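Local coordinates for uncharacterized protein (Vanderwaltozyma polyspora, PDB 5THE) that probably binds guide RNA as the C-terminal lobe of a budding-yeast Argonaute, the part of the protein that carries the Piwi domain, at residues V18-L21 / R26-S29; A34-F39 / T43-D48; Y205-D208 / G212-N215. One frame throughout, in Å; residues are numbered along the deposited sequence.

Contact 1: residues V18-L21 / R26-S29; sequences VDIL and RVPS
Asp-19 and Arg-26 meet on one face of an antiparallel beta hairpin, in a salt bridge that runs diagonally between neighbouring non-hydrogen-bonded pairs. From Arg-26 CB, 4.0 Å from Ile-20 O, the side chain sets out with CG anti to the backbone N (chi1 -170°) and stays extended as far as NE, reaching over the face of the partner strand toward Asp-19. CG lies equally close to Ile-20 O and Asp-19 OD2, 3.8 Å from each, and CD comes beside the same carboxylate oxygen. NE then gives its proton to Asp-19 OD2 at 2.7 Å, in a nearly straight bond of 164°. The acceptor uses its anti lone pair and lies at the guanidinium edge, in its plane, whereas the carboxylate itself is turned almost perpendicular to that plane. At the tip, CZ and NH2 remain near Asp-19 CB and OD2. The other carboxylate oxygen, Asp-19 OD1, rests 3.3 Å from Pro-28 CA.

On the other face, Ile-20 and Val-27 lie side by side and point the same way; their CG1 atoms are tightly packed at 3.4 Å. Ile-20 CG2 lies against Ser-29 OG. That hydroxyl gives its proton to Val-18 O at 2.7 Å, and Ser-29 N reaches the same oxygen from the opposite face of its carbonyl plane, so two donors grip one acceptor. Two-way N-H to O bonds join Ile-20 with Val-27, and Val-18 with Ser-29.

Strands 16-22 and 25-31 form this hairpin at the periphery of the chain. Strand 423-425 pairs with 25-31, and its Val-425 touches Ile-20, Val-27 and Ser-29. Along the hairpin's other edge lies strand 397-398, where Ile-397 bonds to the backbone of Leu-21.

Contact 2: residues A34-F39 / T43-D48; sequences APVVQF and TFEYKD
Phe-44 O is gripped by Val-37 N at 2.8 Å and by water 3, also at 2.8 Å. The amide comes from above the carbonyl plane rather than along a lone pair. Its counterpart, Phe-44 N to Val-37 O, is 2.7 Å long and lies in the carbonyl plane. Water 3 also donates to Pro-35 O and accepts from Tyr-46 N, bridging the strands where their direct pairing stops. Farther along, water 1 links Ala-34 N with Tyr-46 O, and water 2 joins Ala-34 O to Glu-45 OE2.

Val-36 straddles two partners: CG1, anti to its own N (chi1 178°), meets Thr-43 CB at 3.5 Å, while CG2 lies 3.6 Å from Glu-45 CD. Phe-39 and Phe-44 point the same way side by side, with Phe-44 CB at the edge of the Phe-39 ring, 3.7 Å from CE2. Gln-38 bends at chi2, and its NE2 donates to Phe-39 O, which lies in the amide plane; Thr-43 CG2 packs beside that amide.

The Phe-39 ring stacks with His-67. The arrangement is a short antiparallel beta hairpin whose open end, away from the turn, is bridged by water and whose strand 37-38 also pairs with 248-249.

Contact 3: residues Y205-D208 / G212-N215; sequences YITD and GALN
Asn-215 has CG between its backbone N and carbonyl carbon (chi1 69°), while Asp-208 holds CG beside its own N (chi1 -64°); together these turns bring amide and carboxylate within bonding distance. Asn-215 ND2 donates to Asp-208 OD1 at 2.9 Å, meeting that oxygen nearly along its C-O bond, with the two flat groups 43° apart. The same nitrogen gives its other proton to Ala-213 O at 3.0 Å, both acceptors being close to the amide plane. Water 4 donates to Asp-208 OD1 and Ala-213 O alike.

Thr-207 CG2 lies 3.3 Å from Asn-215 ND2. Ala-213 N hydrogen-bonds to Thr-207 O at 2.9 Å as the chain leaves the helix through Gly-212, whose phi is positive.

Arg-501 forms a salt bridge with Asp-208 OD2, Lys-204 holds Asn-215 OD1, and Tyr-189 bonds to Thr-207 OG1. With an alanine at Asn-215, Asp-208 OD1 and Ala-213 O would probably lose their bridging amide, keeping at most the water, and Lys-204 its acceptor. In what is probably the MID domain, helix 197-210 touches helix 169-179 through Ile-206 and Thr-207 and helix 490-515 through Tyr-205 and Asp-208, then leads into strand 215-219, parallel to strand 185-191.

In the fold
From the N terminus the three contacts follow in series, none nested in or crossing another. Contact 1 closes the turn between strands 16-22 and 25-31, a hairpin joined to strands 397-398 and 423-425 from much later in the chain. Contact 2 follows directly, closing the three-residue link between 34-39 and 43-48; strand 248-249 extends its small sheet. Their nearest atoms are about 11 Å apart. Well over a hundred residues later, contact 3 closes the exit from helix 197-210 into strand 215-219 of a separate parallel sheet. It lies across the chain's centre from both hairpins, its nearest atom about 4 Å from the bound nucleic acid.

Contact 1: residues V18-L21 / R26-S29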
ATOM      1  N   VAL A  18     -14.233   0.521 -26.720  1.00 24.54           N
ATOM      2  CA  VAL A  18     -13.948   1.774 -27.416  1.00 26.86           C
ATOM      3  C   VAL A  18     -12.486   1.753 -27.845  1.00 26.80           C
ATOM      4  O   VAL A  18     -11.615   1.274 -27.114  1.00 26.33           O
ATOM      5  CB  VAL A  18     -14.275   3.008 -26.538  1.00 27.16           C
ATOM      6  CG1 VAL A  18     -13.321   3.123 -25.358  1.00 26.02           C
ATOM      7  CG2 VAL A  18     -14.263   4.288 -27.383  1.00 27.12           C
ATOM      8  N   ASP A  19     -12.224   2.256 -29.045  1.00 22.62           N
ATOM      9  CA  ASP A  19     -10.849   2.423 -29.490  1.00 24.97           C
ATOM     10  C   ASP A  19     -10.205   3.604 -28.779  1.00 27.68           C
ATOM     11  O   ASP A  19     -10.865   4.585 -28.430  1.00 25.70           O
ATOM     12  CB  ASP A  19     -10.776   2.648 -31.001  1.00 27.80           C
ATOM     13  CG  ASP A  19     -10.988   1.378 -31.801  1.00 36.17           C
ATOM     14  OD1 ASP A  19     -11.113   0.290 -31.200  1.00 35.27           O
ATOM     15  OD2 ASP A  19     -11.026   1.479 -33.045  1.00 46.31           O
ATOM     16  N   ILE A  20      -8.892   3.512 -28.578  1.00 23.05           N
ATOM     17  CA  ILE A  20      -8.119   4.614 -28.037  1.00 29.56           C
ATOM     18  C   ILE A  20      -6.894   4.807 -28.914  1.00 32.85           C
ATOM     19  O   ILE A  20      -6.550   3.961 -29.743  1.00 27.16           O
ATOM     20  CB  ILE A  20      -7.686   4.392 -26.569  1.00 27.58           C
ATOM     21  CG1 ILE A  20      -6.791   3.168 -26.483  1.00 28.59           C
ATOM     22  CG2 ILE A  20      -8.885   4.239 -25.641  1.00 26.64           C
ATOM     23  CD1 ILE A  20      -6.219   2.942 -25.137  1.00 38.05           C
ATOM     24  N   LEU A  21      -6.231   5.940 -28.710  1.00 26.20           N
ATOM     25  CA  LEU A  21      -5.009   6.256 -29.420  1.00 30.74           C
ATOM     26  C   LEU A  21      -3.824   5.983 -28.511  1.00 30.69           C
ATOM     27  O   LEU A  21      -3.860   6.277 -27.311  1.00 32.87           O
ATOM     28  CB  LEU A  21      -5.012   7.714 -29.875  1.00 32.37           C
ATOM     29  CG  LEU A  21      -4.293   8.080 -31.167  1.00 42.94           C
ATOM     30  CD1 LEU A  21      -4.604   7.066 -32.255  1.00 49.33           C
ATOM     31  CD2 LEU A  21      -4.740   9.474 -31.598  1.00 35.22           C
ATOM     32  N   ARG A  26      -4.028   3.460 -33.307  1.00 32.43           N
ATOM     33  CA  ARG A  26      -5.321   3.177 -32.711  1.00 26.53           C
ATOM     34  C   ARG A  26      -5.371   1.729 -32.232  1.00 34.46           C
ATOM     35  O   ARG A  26      -4.843   0.821 -32.881  1.00 34.63           O
ATOM     36  CB  ARG A  26      -6.403   3.456 -33.745  1.00 27.74           C
ATOM     37  CG  ARG A  26      -7.828   3.457 -33.267  1.00 33.11           C
ATOM     38  CD  ARG A  26      -8.700   3.618 -34.497  1.00 43.28           C
ATOM     39  NE  ARG A  26     -10.126   3.712 -34.215  1.00 48.88           N
ATOM     40  CZ  ARG A  26     -10.837   4.824 -34.359  1.00 49.11           C
ATOM     41  NH1 ARG A  26     -10.243   5.936 -34.783  1.00 49.12           N
ATOM     42  NH2 ARG A  26     -12.138   4.821 -34.084  1.00 47.72           N
ATOM     43  N   VAL A  27      -5.983   1.518 -31.070  1.00 31.26           N
ATOM     44  CA  VAL A  27      -6.043   0.186 -30.470  1.00 28.55           C
ATOM     45  C   VAL A  27      -7.386   0.015 -29.766  1.00 28.65           C
ATOM     46  O   VAL A  27      -7.968   0.975 -29.246  1.00 28.73           O
ATOM     47  CB  VAL A  27      -4.868  -0.038 -29.469  1.00 39.95           C
ATOM     48  CG1 VAL A  27      -5.105   0.663 -28.145  1.00 36.64           C
ATOM     49  CG2 VAL A  27      -4.564  -1.510 -29.253  1.00 44.67           C
ATOM     50  N   PRO A  28      -7.941  -1.202 -29.794  1.00 28.81           N
ATOM     51  CA  PRO A  28      -9.192  -1.432 -29.063  1.00 30.61           C
ATOM     52  C   PRO A  28      -8.932  -1.475 -27.566  1.00 25.74           C
ATOM     53  O   PRO A  28      -7.924  -2.021 -27.104  1.00 22.81           O
ATOM     54  CB  PRO A  28      -9.682  -2.790 -29.590  1.00 27.80           C
ATOM     55  CG  PRO A  28      -8.450  -3.490 -29.948  1.00 29.74           C
ATOM     56  CD  PRO A  28      -7.501  -2.428 -30.484  1.00 25.13           C
ATOM     57  N   SER A  29      -9.841  -0.879 -26.810  1.00 25.81           N
ATOM     58  CA  SER A  29      -9.807  -0.987 -25.364  1.00 26.33           C
ATOM     59  C   SER A  29     -11.173  -1.418 -24.865  1.00 29.26           C
ATOM     60  O   SER A  29     -12.188  -1.264 -25.548  1.00 23.32           O
ATOM     61  CB  SER A  29      -9.418   0.346 -24.699  1.00 27.02           C
ATOM     62  OG  SER A  29     -10.541   1.207 -24.643  1.00 26.70           O
TER

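Contact 2: residues A34-F39 / T43-D48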
ATOM      1  N   ALA A  34     -16.266  -0.147 -12.236  1.00 25.46           N
ATOM      2  CA  ALA A  34     -15.712  -0.052 -10.900  1.00 26.74           C
ATOM      3  C   ALA A  34     -16.410  -1.057  -9.994  1.00 26.01           C
ATOM      4  O   ALA A  34     -17.560  -1.418 -10.235  1.00 20.74           O
ATOM      5  CB  ALA A  34     -15.896   1.354 -10.337  1.00 22.04           C
ATOM      6  N   PRO A  35     -15.741  -1.532  -8.949  1.00 21.79           N
ATOM      7  CA  PRO A  35     -16.459  -2.276  -7.912  1.00 20.45           C
ATOM      8  C   PRO A  35     -17.305  -1.321  -7.092  1.00 25.12           C
ATOM      9  O   PRO A  35     -17.156  -0.095  -7.139  1.00 22.28           O
ATOM     10  CB  PRO A  35     -15.349  -2.895  -7.062  1.00 22.57           C
ATOM     11  CG  PRO A  35     -14.197  -1.903  -7.203  1.00 23.17           C
ATOM     12  CD  PRO A  35     -14.308  -1.378  -8.637  1.00 23.61           C
ATOM     13  N   VAL A  36     -18.190  -1.903  -6.301  1.00 23.07           N
ATOM     14  CA  VAL A  36     -18.932  -1.134  -5.313  1.00 23.82           C
ATOM     15  C   VAL A  36     -17.992  -0.813  -4.160  1.00 26.04           C
ATOM     16  O   VAL A  36     -17.447  -1.720  -3.523  1.00 23.68           O
ATOM     17  CB  VAL A  36     -20.160  -1.912  -4.826  1.00 26.53           C
ATOM     18  CG1 VAL A  36     -20.887  -1.127  -3.775  1.00 23.89           C
ATOM     19  CG2 VAL A  36     -21.068  -2.245  -6.002  1.00 28.31           C
ATOM     20  N   VAL A  37     -17.790   0.473  -3.889  1.00 21.71           N
ATOM     21  CA  VAL A  37     -16.996   0.862  -2.729  1.00 25.89           C
ATOM     22  C   VAL A  37     -17.894   0.843  -1.501  1.00 23.03           C
ATOM     23  O   VAL A  37     -18.998   1.389  -1.520  1.00 26.22           O
ATOM     24  CB  VAL A  37     -16.354   2.244  -2.933  1.00 26.82           C
ATOM     25  CG1 VAL A  37     -15.618   2.667  -1.657  1.00 23.18           C
ATOM     26  CG2 VAL A  37     -15.383   2.223  -4.119  1.00 25.62           C
ATOM     27  N   GLN A  38     -17.430   0.202  -0.434  1.00 31.75           N
ATOM     28  CA  GLN A  38     -18.230  -0.010   0.765  1.00 29.96           C
ATOM     29  C   GLN A  38     -17.744   0.903   1.884  1.00 27.12           C
ATOM     30  O   GLN A  38     -16.563   0.875   2.231  1.00 24.09           O
ATOM     31  CB  GLN A  38     -18.140  -1.473   1.216  1.00 22.36           C
ATOM     32  CG  GLN A  38     -18.890  -1.759   2.503  1.00 23.81           C
ATOM     33  CD  GLN A  38     -20.386  -1.797   2.279  1.00 32.07           C
ATOM     34  OE1 GLN A  38     -20.865  -2.601   1.503  1.00 35.50           O
ATOM     35  NE2 GLN A  38     -21.126  -0.918   2.942  1.00 25.79           N
ATOM     36  N   PHE A  39     -18.658   1.687   2.463  1.00 27.05           N
ATOM     37  CA  PHE A  39     -18.424   2.424   3.698  1.00 24.33           C
ATOM     38  C   PHE A  39     -19.171   1.730   4.837  1.00 27.63           C
ATOM     39  O   PHE A  39     -19.745   0.653   4.658  1.00 25.11           O
ATOM     40  CB  PHE A  39     -18.848   3.890   3.535  1.00 21.37           C
ATOM     41  CG  PHE A  39     -18.356   4.518   2.264  1.00 24.07           C
ATOM     42  CD1 PHE A  39     -17.016   4.834   2.104  1.00 26.62           C
ATOM     43  CD2 PHE A  39     -19.232   4.772   1.221  1.00 29.00           C
ATOM     44  CE1 PHE A  39     -16.559   5.402   0.916  1.00 30.88           C
ATOM     45  CE2 PHE A  39     -18.783   5.340   0.037  1.00 31.07           C
ATOM     46  CZ  PHE A  39     -17.443   5.656  -0.110  1.00 32.10           C
ATOM     47  N   THR A  43     -22.793   2.690   0.381  1.00 32.88           N
ATOM     48  CA  THR A  43     -21.879   2.258  -0.662  1.00 32.62           C
ATOM     49  C   THR A  43     -21.730   3.377  -1.679  1.00 36.43           C
ATOM     50  O   THR A  43     -22.522   4.324  -1.712  1.00 31.56           O
ATOM     51  CB  THR A  43     -22.382   0.997  -1.364  1.00 34.22           C
ATOM     52  OG1 THR A  43     -23.623   1.292  -2.000  1.00 33.87           O
ATOM     53  CG2 THR A  43     -22.619  -0.117  -0.375  1.00 33.07           C
ATOM     54  N   PHE A  44     -20.704   3.267  -2.515  1.00 31.60           N
ATOM     55  CA  PHE A  44     -20.614   4.095  -3.708  1.00 33.31           C
ATOM     56  C   PHE A  44     -20.333   3.190  -4.896  1.00 30.21           C
ATOM     57  O   PHE A  44     -19.255   2.600  -4.990  1.00 30.40           O
ATOM     58  CB  PHE A  44     -19.537   5.167  -3.581  1.00 29.11           C
ATOM     59  CG  PHE A  44     -19.291   5.897  -4.859  1.00 31.81           C
ATOM     60  CD1 PHE A  44     -20.362   6.370  -5.608  1.00 31.71           C
ATOM     61  CD2 PHE A  44     -18.003   6.104  -5.325  1.00 28.71           C
ATOM     62  CE1 PHE A  44     -20.157   7.036  -6.801  1.00 35.63           C
ATOM     63  CE2 PHE A  44     -17.788   6.775  -6.524  1.00 37.93           C
ATOM     64  CZ  PHE A  44     -18.869   7.245  -7.261  1.00 38.66           C
ATOM     65  N   GLU A  45     -21.294   3.077  -5.798  1.00 28.83           N
ATOM     66  CA  GLU A  45     -21.100   2.366  -7.053  1.00 30.40           C
ATOM     67  C   GLU A  45     -21.205   3.378  -8.183  1.00 32.66           C
ATOM     68  O   GLU A  45     -22.275   3.953  -8.410  1.00 34.25           O
ATOM     69  CB  GLU A  45     -22.115   1.239  -7.245  1.00 26.89           C
ATOM     70  CG  GLU A  45     -21.815   0.468  -8.518  1.00 32.07           C
ATOM     71  CD  GLU A  45     -22.781  -0.666  -8.768  1.00 42.35           C
ATOM     72  OE1 GLU A  45     -23.863  -0.653  -8.150  1.00 35.52           O
ATOM     73  OE2 GLU A  45     -22.456  -1.562  -9.587  1.00 45.62           O
ATOM     74  N   TYR A  46     -20.096   3.602  -8.883  1.00 27.14           N
ATOM     75  CA  TYR A  46     -20.144   4.426 -10.082  1.00 29.72           C
ATOM     76  C   TYR A  46     -21.014   3.753 -11.130  1.00 27.01           C
ATOM     77  O   TYR A  46     -20.813   2.579 -11.448  1.00 27.04           O
ATOM     78  CB  TYR A  46     -18.746   4.662 -10.666  1.00 24.11           C
ATOM     79  CG  TYR A  46     -18.836   5.475 -11.947  1.00 27.79           C
ATOM     80  CD1 TYR A  46     -18.932   6.860 -11.901  1.00 23.40           C
ATOM     81  CD2 TYR A  46     -18.866   4.856 -13.190  1.00 23.51           C
ATOM     82  CE1 TYR A  46     -19.034   7.606 -13.056  1.00 24.63           C
ATOM     83  CE2 TYR A  46     -18.980   5.592 -14.354  1.00 20.35           C
ATOM     84  CZ  TYR A  46     -19.060   6.967 -14.277  1.00 23.38           C
ATOM     85  OH  TYR A  46     -19.169   7.706 -15.432  1.00 27.35           O
ATOM     86  N   LYS A  47     -21.959   4.506 -11.686  1.00 25.65           N
ATOM     87  CA  LYS A  47     -22.819   4.019 -12.750  1.00 30.19           C
ATOM     88  C   LYS A  47     -22.672   4.929 -13.963  1.00 26.08           C
ATOM     89  O   LYS A  47     -22.665   6.156 -13.836  1.00 28.03           O
ATOM     90  CB  LYS A  47     -24.289   3.931 -12.290  1.00 28.36           C
ATOM     91  CG  LYS A  47     -24.492   2.885 -11.206  1.00 33.98           C
ATOM     92  CD  LYS A  47     -25.958   2.621 -10.920  1.00 39.95           C
ATOM     93  CE  LYS A  47     -26.122   1.552  -9.843  1.00 37.22           C
ATOM     94  NZ  LYS A  47     -27.547   1.395  -9.468  1.00 37.06           N
ATOM     95  N   ASP A  48     -22.528   4.302 -15.129  1.00 25.76           N
ATOM     96  CA  ASP A  48     -22.263   5.021 -16.364  1.00 29.38           C
ATOM     97  C   ASP A  48     -23.326   6.083 -16.641  1.00 29.64           C
ATOM     98  O   ASP A  48     -24.524   5.863 -16.430  1.00 29.36           O
ATOM     99  CB  ASP A  48     -22.233   4.042 -17.537  1.00 26.40           C
ATOM    100  CG  ASP A  48     -20.980   3.208 -17.601  1.00 29.47           C
ATOM    101  OD1 ASP A  48     -19.928   3.594 -17.042  1.00 32.44           O
ATOM    102  OD2 ASP A  48     -21.049   2.156 -18.268  1.00 29.63           O
TER
HETATM  103  O   HOH W   1     -18.575   1.380 -12.750  1.00 22.69           O
HETATM  104  O   HOH W   2     -20.317  -1.450 -11.128  1.00 36.22           O
HETATM  105  O   HOH W   3     -17.646   2.607  -7.292  1.00 25.06           O

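Contact 3: residues Y205-D208 / G212-N215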
ATOM      1  N   TYR A 205      12.587   5.436  12.664  1.00 23.62           N
ATOM      2  CA  TYR A 205      13.531   4.457  13.185  1.00 26.46           C
ATOM      3  C   TYR A 205      13.342   4.254  14.679  1.00 25.33           C
ATOM      4  O   TYR A 205      13.302   3.122  15.165  1.00 24.70           O
ATOM      5  CB  TYR A 205      14.946   4.919  12.883  1.00 27.72           C
ATOM      6  CG  TYR A 205      16.032   4.045  13.447  1.00 29.26           C
ATOM      7  CD1 TYR A 205      16.396   2.873  12.805  1.00 32.53           C
ATOM      8  CD2 TYR A 205      16.720   4.409  14.599  1.00 32.30           C
ATOM      9  CE1 TYR A 205      17.408   2.076  13.296  1.00 33.32           C
ATOM     10  CE2 TYR A 205      17.735   3.615  15.104  1.00 38.08           C
ATOM     11  CZ  TYR A 205      18.071   2.448  14.443  1.00 42.15           C
ATOM     12  OH  TYR A 205      19.074   1.639  14.918  1.00 44.57           O
ATOM     13  N   ILE A 206      13.217   5.347  15.424  1.00 21.93           N
ATOM     14  CA  ILE A 206      13.010   5.248  16.860  1.00 24.37           C
ATOM     15  C   ILE A 206      11.621   4.716  17.165  1.00 28.76           C
ATOM     16  O   ILE A 206      11.453   3.781  17.957  1.00 27.64           O
ATOM     17  CB  ILE A 206      13.232   6.617  17.512  1.00 26.03           C
ATOM     18  CG1 ILE A 206      14.711   7.013  17.423  1.00 32.07           C
ATOM     19  CG2 ILE A 206      12.755   6.609  18.938  1.00 21.03           C
ATOM     20  CD1 ILE A 206      14.926   8.512  17.647  1.00 35.78           C
ATOM     21  N   THR A 207      10.601   5.307  16.544  1.00 25.42           N
ATOM     22  CA  THR A 207       9.244   5.072  17.015  1.00 27.36           C
ATOM     23  C   THR A 207       8.657   3.784  16.445  1.00 28.66           C
ATOM     24  O   THR A 207       8.023   3.023  17.185  1.00 26.38           O
ATOM     25  CB  THR A 207       8.375   6.277  16.682  1.00 22.18           C
ATOM     26  OG1 THR A 207       9.091   7.466  17.048  1.00 24.79           O
ATOM     27  CG2 THR A 207       7.074   6.220  17.468  1.00 19.08           C
ATOM     28  N   ASP A 208       8.846   3.523  15.145  1.00 27.24           N
ATOM     29  CA  ASP A 208       8.416   2.239  14.589  1.00 28.16           C
ATOM     30  C   ASP A 208       9.348   1.125  15.041  1.00 34.32           C
ATOM     31  O   ASP A 208       8.926   0.143  15.663  1.00 25.59           O
ATOM     32  CB  ASP A 208       8.399   2.252  13.055  1.00 27.43           C
ATOM     33  CG  ASP A 208       7.409   3.229  12.443  1.00 32.08           C
ATOM     34  OD1 ASP A 208       6.489   3.740  13.133  1.00 30.15           O
ATOM     35  OD2 ASP A 208       7.566   3.466  11.221  1.00 26.90           O
ATOM     36  N   GLY A 212       8.094   0.397  18.469  1.00 32.89           N
ATOM     37  CA  GLY A 212       6.828  -0.147  18.000  1.00 26.82           C
ATOM     38  C   GLY A 212       5.644   0.636  18.521  1.00 31.77           C
ATOM     39  O   GLY A 212       4.621   0.039  18.878  1.00 32.99           O
ATOM     40  N   ALA A 213       5.765   1.961  18.603  1.00 28.52           N
ATOM     41  CA  ALA A 213       4.670   2.812  19.048  1.00 27.14           C
ATOM     42  C   ALA A 213       3.964   3.390  17.824  1.00 26.96           C
ATOM     43  O   ALA A 213       4.619   3.834  16.877  1.00 26.49           O
ATOM     44  CB  ALA A 213       5.173   3.929  19.963  1.00 25.40           C
ATOM     45  N   LEU A 214       2.634   3.341  17.830  1.00 25.12           N
ATOM     46  CA  LEU A 214       1.856   3.908  16.734  1.00 27.40           C
ATOM     47  C   LEU A 214       2.096   5.410  16.644  1.00 27.31           C
ATOM     48  O   LEU A 214       2.051   6.118  17.651  1.00 28.39           O
ATOM     49  CB  LEU A 214       0.367   3.625  16.946  1.00 24.43           C
ATOM     50  CG  LEU A 214      -0.083   2.164  16.907  1.00 28.38           C
ATOM     51  CD1 LEU A 214      -1.603   2.126  16.919  1.00 29.05           C
ATOM     52  CD2 LEU A 214       0.471   1.433  15.665  1.00 22.71           C
ATOM     53  N   ASN A 215       2.331   5.903  15.431  1.00 26.23           N
ATOM     54  CA  ASN A 215       2.602   7.321  15.274  1.00 24.72           C
ATOM     55  C   ASN A 215       2.345   7.727  13.834  1.00 26.64           C
ATOM     56  O   ASN A 215       2.516   6.929  12.912  1.00 23.78           O
ATOM     57  CB  ASN A 215       4.056   7.666  15.656  1.00 19.76           C
ATOM     58  CG  ASN A 215       5.070   7.110  14.661  1.00 22.91           C
ATOM     59  OD1 ASN A 215       5.615   7.847  13.830  1.00 25.26           O
ATOM     60  ND2 ASN A 215       5.310   5.797  14.723  1.00 20.20           N
TER
HETATM   61  O   HOH W   4       4.805   2.211  14.607  1.00 23.67           O